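Local coordinates for protein putative LacI-family transcriptional regulator (Bacteroides fragilis, PDB 3GBV) that probably regulates transcription as a LacI-family DNA-binding protein, its periplasmic-binding-protein-like region likely sensing a small effector and pairing two subunits, at the interface of chains A and B. Numbering follows the deposited sequence. Chains: chain A/B, Putative LacI-family transcriptional regulator.

The interface of chains A and B. Residues chain A 119, 122-123, 283; chain B 287, 289-290, 293.
A:Phe123 packs against B:Asn290, B:Glu289 and B:Thr287. Its ring and the amide of B:Asn290 are almost parallel, with planes 13° apart. The amide lies to one side of the ring plane and beyond the CD1-CE1 edge, not over the ring centre. CE1 of A:Phe123 comes 3.5 Å from the amide carbon CG of B:Asn290. The same ring edge meets two more groups in its plane. One is the hydroxyl OG1 of B:Thr287, 3.3 Å from CE1 of A:Phe123. The other is CB of B:Glu289, 3.7 Å from CD1 of A:Phe123. The chain of B:Glu289 then bends at its second torsion (chi2 72°). Its CG passes 3.8 Å from CD2 of A:Tyr122, and the carboxylate is turned back towards its own B:Thr287. OG1 of B:Thr287 donates a weak hydrogen bond to its OE1.

A second apolar patch lies along the CD2-CE2 edge of B:Tyr293. The CG methylene of A:Gln119 meets CE2 of B:Tyr293 at 3.4 Å. CD1 of A:Ile283 lies alongside CD2 of the same ring, with both side chains pointing the same way.

Polar contacts border these patches. The bent chain of A:Gln119 carries its amide back to chain B. There NE2 of A:Gln119 donates to the backbone O of B:Glu289 at 2.9 Å, and the bond is fairly straight (163° at H). The acceptor lies near the amide plane, whereas the donor is tilted from the carbonyl plane. Water 1 joins the backbone N of A:Ile283, 2.7 Å away, to the backbone O of B:Asn290. The approach of OD1 of B:Asn290 to the backbone O of A:Ile283 is doubtful as modelled, since both atoms can only accept.

The patch thus sets one face of helix 117-131, with the loop at A:Ile283, against the C-terminal segment of the partner. Two-fold symmetry repeats it with the chains exchanged. It probably helps hold together the dimer typical of LacI-family regulators.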
# COMPACT_ATOMS: atom_id res chain seq x y z
N GLN A 119 -13.51 -8.33 -4.45
CA GLN A 119 -12.52 -7.53 -5.18
C GLN A 119 -11.09 -7.94 -4.85
O GLN A 119 -10.21 -7.88 -5.70
CB GLN A 119 -12.70 -6.05 -4.86
CG GLN A 119 -11.85 -5.11 -5.70
CD GLN A 119 -12.23 -5.15 -7.17
OE1 GLN A 119 -13.41 -5.29 -7.51
NE2 GLN A 119 -11.23 -5.02 -8.05
N TYR A 122 -10.38 -10.97 -6.93
CA TYR A 122 -10.33 -10.60 -8.34
C TYR A 122 -8.92 -10.02 -8.61
O TYR A 122 -8.27 -10.36 -9.61
CB TYR A 122 -11.40 -9.55 -8.62
CG TYR A 122 -11.66 -9.27 -10.09
CD1 TYR A 122 -12.41 -10.15 -10.86
CD2 TYR A 122 -11.16 -8.12 -10.69
CE1 TYR A 122 -12.66 -9.88 -12.20
CE2 TYR A 122 -11.40 -7.84 -12.03
CZ TYR A 122 -12.15 -8.73 -12.79
OH TYR A 122 -12.37 -8.46 -14.12
N PHE A 123 -8.48 -9.16 -7.71
CA PHE A 123 -7.17 -8.53 -7.80
C PHE A 123 -6.06 -9.57 -7.69
O PHE A 123 -5.05 -9.50 -8.40
CB PHE A 123 -7.00 -7.50 -6.66
CG PHE A 123 -5.59 -7.00 -6.49
CD1 PHE A 123 -5.11 -5.93 -7.24
CD2 PHE A 123 -4.75 -7.58 -5.55
CE1 PHE A 123 -3.81 -5.46 -7.06
CE2 PHE A 123 -3.44 -7.10 -5.36
CZ PHE A 123 -2.97 -6.04 -6.12
N ILE A 283 -6.36 -3.04 -0.46
CA ILE A 283 -5.83 -4.29 -0.98
C ILE A 283 -4.39 -3.97 -1.39
O ILE A 283 -4.09 -3.72 -2.56
CB ILE A 283 -6.69 -4.75 -2.20
CG1 ILE A 283 -8.13 -5.01 -1.72
CG2 ILE A 283 -6.10 -5.98 -2.86
CD1 ILE A 283 -9.14 -5.04 -2.83
N THR B 287 -3.09 -0.86 -9.29
CA THR B 287 -3.54 -1.43 -10.55
C THR B 287 -4.99 -1.02 -10.65
O THR B 287 -5.54 -0.41 -9.74
CB THR B 287 -3.51 -2.97 -10.57
OG1 THR B 287 -4.48 -3.48 -9.64
CG2 THR B 287 -2.14 -3.48 -10.21
N GLU B 289 -7.36 -3.01 -10.53
CA GLU B 289 -8.08 -3.81 -9.55
C GLU B 289 -7.94 -3.49 -8.05
O GLU B 289 -8.57 -4.16 -7.24
CB GLU B 289 -7.79 -5.30 -9.72
CG GLU B 289 -8.13 -5.85 -11.08
CD GLU B 289 -7.18 -5.37 -12.14
OE1 GLU B 289 -5.96 -5.34 -11.88
OE2 GLU B 289 -7.64 -5.02 -13.24
N ASN B 290 -7.13 -2.52 -7.67
CA ASN B 290 -7.03 -2.20 -6.24
C ASN B 290 -7.03 -0.71 -5.95
O ASN B 290 -7.12 -0.30 -4.79
CB ASN B 290 -5.79 -2.88 -5.61
CG ASN B 290 -4.48 -2.20 -5.97
OD1 ASN B 290 -3.48 -2.36 -5.27
ND2 ASN B 290 -4.47 -1.46 -7.07
N TYR B 293 -9.73 1.08 -3.63
CA TYR B 293 -9.68 0.89 -2.18
C TYR B 293 -8.42 1.47 -1.56
O TYR B 293 -8.16 1.32 -0.37
CB TYR B 293 -9.80 -0.60 -1.86
CG TYR B 293 -11.13 -1.15 -2.32
CD1 TYR B 293 -12.29 -0.91 -1.58
CD2 TYR B 293 -11.25 -1.81 -3.53
CE1 TYR B 293 -13.53 -1.30 -2.04
CE2 TYR B 293 -12.50 -2.21 -4.01
CZ TYR B 293 -13.63 -1.96 -3.26
OH TYR B 293 -14.86 -2.34 -3.77
O HOH W 1 -6.25 -0.94 -2.12